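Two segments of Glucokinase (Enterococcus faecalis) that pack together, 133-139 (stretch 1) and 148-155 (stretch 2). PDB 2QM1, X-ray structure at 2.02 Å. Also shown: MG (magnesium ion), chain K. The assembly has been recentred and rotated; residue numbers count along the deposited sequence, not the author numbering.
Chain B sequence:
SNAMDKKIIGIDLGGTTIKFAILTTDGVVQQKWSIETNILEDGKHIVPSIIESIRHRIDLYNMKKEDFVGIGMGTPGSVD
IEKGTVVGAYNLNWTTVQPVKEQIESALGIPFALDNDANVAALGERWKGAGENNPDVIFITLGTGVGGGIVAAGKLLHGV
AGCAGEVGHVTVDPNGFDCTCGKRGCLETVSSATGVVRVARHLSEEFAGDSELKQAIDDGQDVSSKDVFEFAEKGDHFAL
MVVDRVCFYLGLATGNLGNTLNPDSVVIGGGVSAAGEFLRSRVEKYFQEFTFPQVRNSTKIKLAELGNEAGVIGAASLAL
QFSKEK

Stretch 1 (133-139) NNPDVIF
Stretch 2 (148-155) GGIVAAGK

Two antiparallel strands of glucokinase, 137-139 and 148-152, lie edge to edge, their axes 4.7 Å apart at closest approach and their directions 173° apart; 429 Å² is buried between the stretches. All six paired residues are extended, with phi from -141° to -102° and psi from 118° to 143°. The register is Val137 with Val151 (CA-CA 5.2 Å), Ile138 with Ile150 (4.6 Å, the non-hydrogen-bonded pair) and Phe139 with Gly149 (5.0 Å).

Backbone hydrogen bonds close two rings: Val137 N to Val151 O and Val151 N to Val137 O, both 2.9 Å, then Phe139 N to Gly149 O, 2.7 Å, and Gly149 N to Phe139 O, 2.8 Å. CA-H...O contacts add to these: Ile138 CA to Gly149 O (3.5 Å), between the two pairs, and Asp136 CA to Val151 O (3.2 Å), just before the first.

At the end of strand 148-152, Ala152 to Lys155 form a type I' turn, with Ala153 at phi/psi 48/42 and Gly154 at 82/-4, angles that by themselves call for glycine at 154. Two amides of the turn are met by stretch 1: Gly154 N donates to Pro135 O (2.8 Å), and Ala153 N to the carboxylate Asp136 OD1 (2.7 Å, nearly linear at 174°). Asp136 reaches it with chi1 m, -56°, and chi2 -84°; its own N donates to Asn134 OD1 (3.1 Å; Asn134 chi1 t).

Side chains alternate between faces. Ile138 and Ile150, both m,t, share one face and meet through CG1 to CG1 at 4.1 Å. Val137, Val151 and Phe139, all chi1 t, occupy the other, where Val151 CG1 approaches Pro135 O at 3.5 Å; the ring end of Phe139, chi2 62°, leads away from stretch 2.

At Gly148 (-168/165), an ideal CB would clash with Phe139 O at 2.8 Å. Gly148 O binds the magnesium ion MG at 2.2 Å.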

ATOM      1  N   ASN B 133      14.422 -11.730  -0.947  1.00 44.32           N
ATOM      2  CA  ASN B 133      14.943 -10.473  -1.486  1.00 43.84           C
ATOM      3  C   ASN B 133      14.122  -9.845  -2.609  1.00 43.66           C
ATOM      4  O   ASN B 133      14.634  -9.085  -3.364  1.00 43.34           O
ATOM      5  CB  ASN B 133      16.390 -10.676  -1.896  1.00 44.19           C
ATOM      6  CG  ASN B 133      17.308 -10.745  -0.671  1.00 46.89           C
ATOM      7  OD1 ASN B 133      17.713 -11.846  -0.230  1.00 49.97           O
ATOM      8  ND2 ASN B 133      17.556  -9.586  -0.063  1.00 47.84           N
ATOM      9  N   ASN B 134      12.854 -10.195  -2.720  1.00 42.46           N
ATOM     10  CA  ASN B 134      11.993  -9.549  -3.686  1.00 43.78           C
ATOM     11  C   ASN B 134      11.810  -8.040  -3.414  1.00 42.79           C
ATOM     12  O   ASN B 134      11.846  -7.631  -2.256  1.00 43.17           O
ATOM     13  CB  ASN B 134      10.648 -10.255  -3.735  1.00 43.69           C
ATOM     14  CG  ASN B 134       9.982 -10.073  -5.055  1.00 47.39           C
ATOM     15  OD1 ASN B 134       9.229  -9.081  -5.269  1.00 44.75           O
ATOM     16  ND2 ASN B 134      10.325 -10.958  -6.004  1.00 43.21           N
ATOM     17  N   PRO B 135      11.683  -7.215  -4.472  1.00 42.35           N
ATOM     18  CA  PRO B 135      11.387  -5.780  -4.286  1.00 42.31           C
ATOM     19  C   PRO B 135      10.038  -5.473  -3.685  1.00 42.06           C
ATOM     20  O   PRO B 135       9.813  -4.351  -3.304  1.00 40.67           O
ATOM     21  CB  PRO B 135      11.391  -5.210  -5.710  1.00 43.35           C
ATOM     22  CG  PRO B 135      12.094  -6.278  -6.579  1.00 43.45           C
ATOM     23  CD  PRO B 135      11.932  -7.580  -5.878  1.00 41.68           C
ATOM     24  N   ASP B 136       9.115  -6.444  -3.695  1.00 41.69           N
ATOM     25  CA  ASP B 136       7.782  -6.210  -3.200  1.00 41.46           C
ATOM     26  C   ASP B 136       7.379  -7.337  -2.259  1.00 40.79           C
ATOM     27  O   ASP B 136       7.032  -8.432  -2.703  1.00 40.37           O
ATOM     28  CB  ASP B 136       6.782  -6.009  -4.371  1.00 41.87           C
ATOM     29  CG  ASP B 136       7.217  -4.873  -5.306  1.00 42.47           C
ATOM     30  OD1 ASP B 136       6.931  -3.689  -5.021  1.00 37.72           O
ATOM     31  OD2 ASP B 136       7.890  -5.160  -6.314  1.00 37.75           O
ATOM     32  N   VAL B 137       7.438  -7.046  -0.958  1.00 39.41           N
ATOM     33  CA  VAL B 137       7.125  -8.041   0.110  1.00 40.45           C
ATOM     34  C   VAL B 137       6.350  -7.356   1.233  1.00 38.91           C
ATOM     35  O   VAL B 137       6.756  -6.283   1.716  1.00 38.42           O
ATOM     36  CB  VAL B 137       8.390  -8.702   0.736  1.00 39.00           C
ATOM     37  CG1 VAL B 137       7.996  -9.769   1.786  1.00 42.22           C
ATOM     38  CG2 VAL B 137       9.238  -9.364  -0.315  1.00 40.31           C
ATOM     39  N   ILE B 138       5.251  -7.971   1.647  1.00 38.15           N
ATOM     40  CA  ILE B 138       4.532  -7.506   2.848  1.00 37.51           C
ATOM     41  C   ILE B 138       4.709  -8.491   4.004  1.00 38.22           C
ATOM     42  O   ILE B 138       4.509  -9.710   3.843  1.00 38.15           O
ATOM     43  CB  ILE B 138       3.068  -7.242   2.547  1.00 37.20           C
ATOM     44  CG1 ILE B 138       2.974  -6.149   1.458  1.00 38.09           C
ATOM     45  CG2 ILE B 138       2.330  -6.804   3.772  1.00 35.50           C
ATOM     46  CD1 ILE B 138       1.544  -5.962   0.821  1.00 37.27           C
ATOM     47  N   PHE B 139       5.178  -7.969   5.134  1.00 39.12           N
ATOM     48  CA  PHE B 139       5.271  -8.739   6.382  1.00 41.44           C
ATOM     49  C   PHE B 139       4.115  -8.368   7.315  1.00 42.11           C
ATOM     50  O   PHE B 139       3.872  -7.185   7.580  1.00 41.81           O
ATOM     51  CB  PHE B 139       6.625  -8.519   7.086  1.00 41.19           C
ATOM     52  CG  PHE B 139       6.807  -9.346   8.331  1.00 42.07           C
ATOM     53  CD1 PHE B 139       6.798 -10.744   8.267  1.00 40.99           C
ATOM     54  CD2 PHE B 139       6.999  -8.742   9.557  1.00 44.95           C
ATOM     55  CE1 PHE B 139       6.946 -11.518   9.391  1.00 41.28           C
ATOM     56  CE2 PHE B 139       7.163  -9.526  10.721  1.00 42.82           C
ATOM     57  CZ  PHE B 139       7.124 -10.921  10.624  1.00 43.25           C
ATOM     58  N   GLY B 148       3.116  -4.846  11.035  1.00 39.36           N
ATOM     59  CA  GLY B 148       3.519  -5.191   9.700  1.00 38.60           C
ATOM     60  C   GLY B 148       4.557  -4.258   9.105  1.00 39.71           C
ATOM     61  O   GLY B 148       4.808  -3.147   9.636  1.00 37.70           O
ATOM     62  N   GLY B 149       5.163  -4.733   8.004  1.00 38.06           N
ATOM     63  CA  GLY B 149       6.119  -3.930   7.244  1.00 38.31           C
ATOM     64  C   GLY B 149       5.866  -4.184   5.771  1.00 37.57           C
ATOM     65  O   GLY B 149       5.514  -5.305   5.369  1.00 36.00           O
ATOM     66  N   ILE B 150       6.010  -3.107   4.995  1.00 37.18           N
ATOM     67  CA  ILE B 150       5.862  -3.129   3.533  1.00 36.02           C
ATOM     68  C   ILE B 150       7.099  -2.672   2.801  1.00 36.41           C
ATOM     69  O   ILE B 150       7.563  -1.543   2.961  1.00 36.02           O
ATOM     70  CB  ILE B 150       4.652  -2.220   3.073  1.00 36.92           C
ATOM     71  CG1 ILE B 150       3.346  -2.719   3.745  1.00 35.83           C
ATOM     72  CG2 ILE B 150       4.634  -2.241   1.541  1.00 36.18           C
ATOM     73  CD1 ILE B 150       1.938  -1.960   3.454  1.00 35.91           C
ATOM     74  N   VAL B 151       7.651  -3.571   2.018  1.00 37.10           N
ATOM     75  CA  VAL B 151       8.691  -3.212   1.078  1.00 38.66           C
ATOM     76  C   VAL B 151       8.019  -3.186  -0.320  1.00 38.38           C
ATOM     77  O   VAL B 151       7.365  -4.134  -0.742  1.00 39.56           O
ATOM     78  CB  VAL B 151       9.850  -4.231   1.141  1.00 38.04           C
ATOM     79  CG1 VAL B 151      10.794  -4.002   0.034  1.00 37.24           C
ATOM     80  CG2 VAL B 151      10.558  -4.134   2.481  1.00 37.96           C
ATOM     81  N   ALA B 152       8.135  -2.063  -1.010  1.00 39.35           N
ATOM     82  CA  ALA B 152       7.460  -1.912  -2.278  1.00 38.03           C
ATOM     83  C   ALA B 152       8.453  -1.209  -3.167  1.00 40.18           C
ATOM     84  O   ALA B 152       9.081  -0.211  -2.719  1.00 38.95           O
ATOM     85  CB  ALA B 152       6.204  -1.027  -2.085  1.00 39.09           C
ATOM     86  N   ALA B 153       8.591  -1.696  -4.406  1.00 40.13           N
ATOM     87  CA  ALA B 153       9.613  -1.193  -5.368  1.00 40.78           C
ATOM     88  C   ALA B 153      11.007  -1.085  -4.751  1.00 40.62           C
ATOM     89  O   ALA B 153      11.777  -0.130  -5.010  1.00 39.41           O
ATOM     90  CB  ALA B 153       9.171   0.181  -6.080  1.00 40.39           C
ATOM     91  N   GLY B 154      11.356  -2.097  -3.965  1.00 40.24           N
ATOM     92  CA  GLY B 154      12.673  -2.131  -3.351  1.00 40.93           C
ATOM     93  C   GLY B 154      12.896  -1.333  -2.079  1.00 41.57           C
ATOM     94  O   GLY B 154      13.959  -1.452  -1.452  1.00 42.83           O
ATOM     95  N   LYS B 155      11.905  -0.566  -1.632  1.00 41.53           N
ATOM     96  CA  LYS B 155      12.097   0.223  -0.403  1.00 43.06           C
ATOM     97  C   LYS B 155      11.054  -0.012   0.637  1.00 42.23           C
ATOM     98  O   LYS B 155       9.855  -0.119   0.329  1.00 42.50           O
ATOM     99  CB  LYS B 155      12.146   1.740  -0.687  1.00 42.73           C
ATOM    100  CG  LYS B 155      13.129   2.085  -1.798  1.00 49.32           C
ATOM    101  CD  LYS B 155      12.991   3.493  -2.237  1.00 59.07           C
ATOM    102  CE  LYS B 155      14.003   4.406  -1.542  1.00 64.45           C
ATOM    103  NZ  LYS B 155      13.718   5.837  -1.948  1.00 65.75           N
TER
HETATM  104 MG    MG K1008       5.613  -1.448  10.774  1.00 25.29          MG
HETATM  105  O   HOH W   1       4.472   0.642  10.927  1.00 25.51           O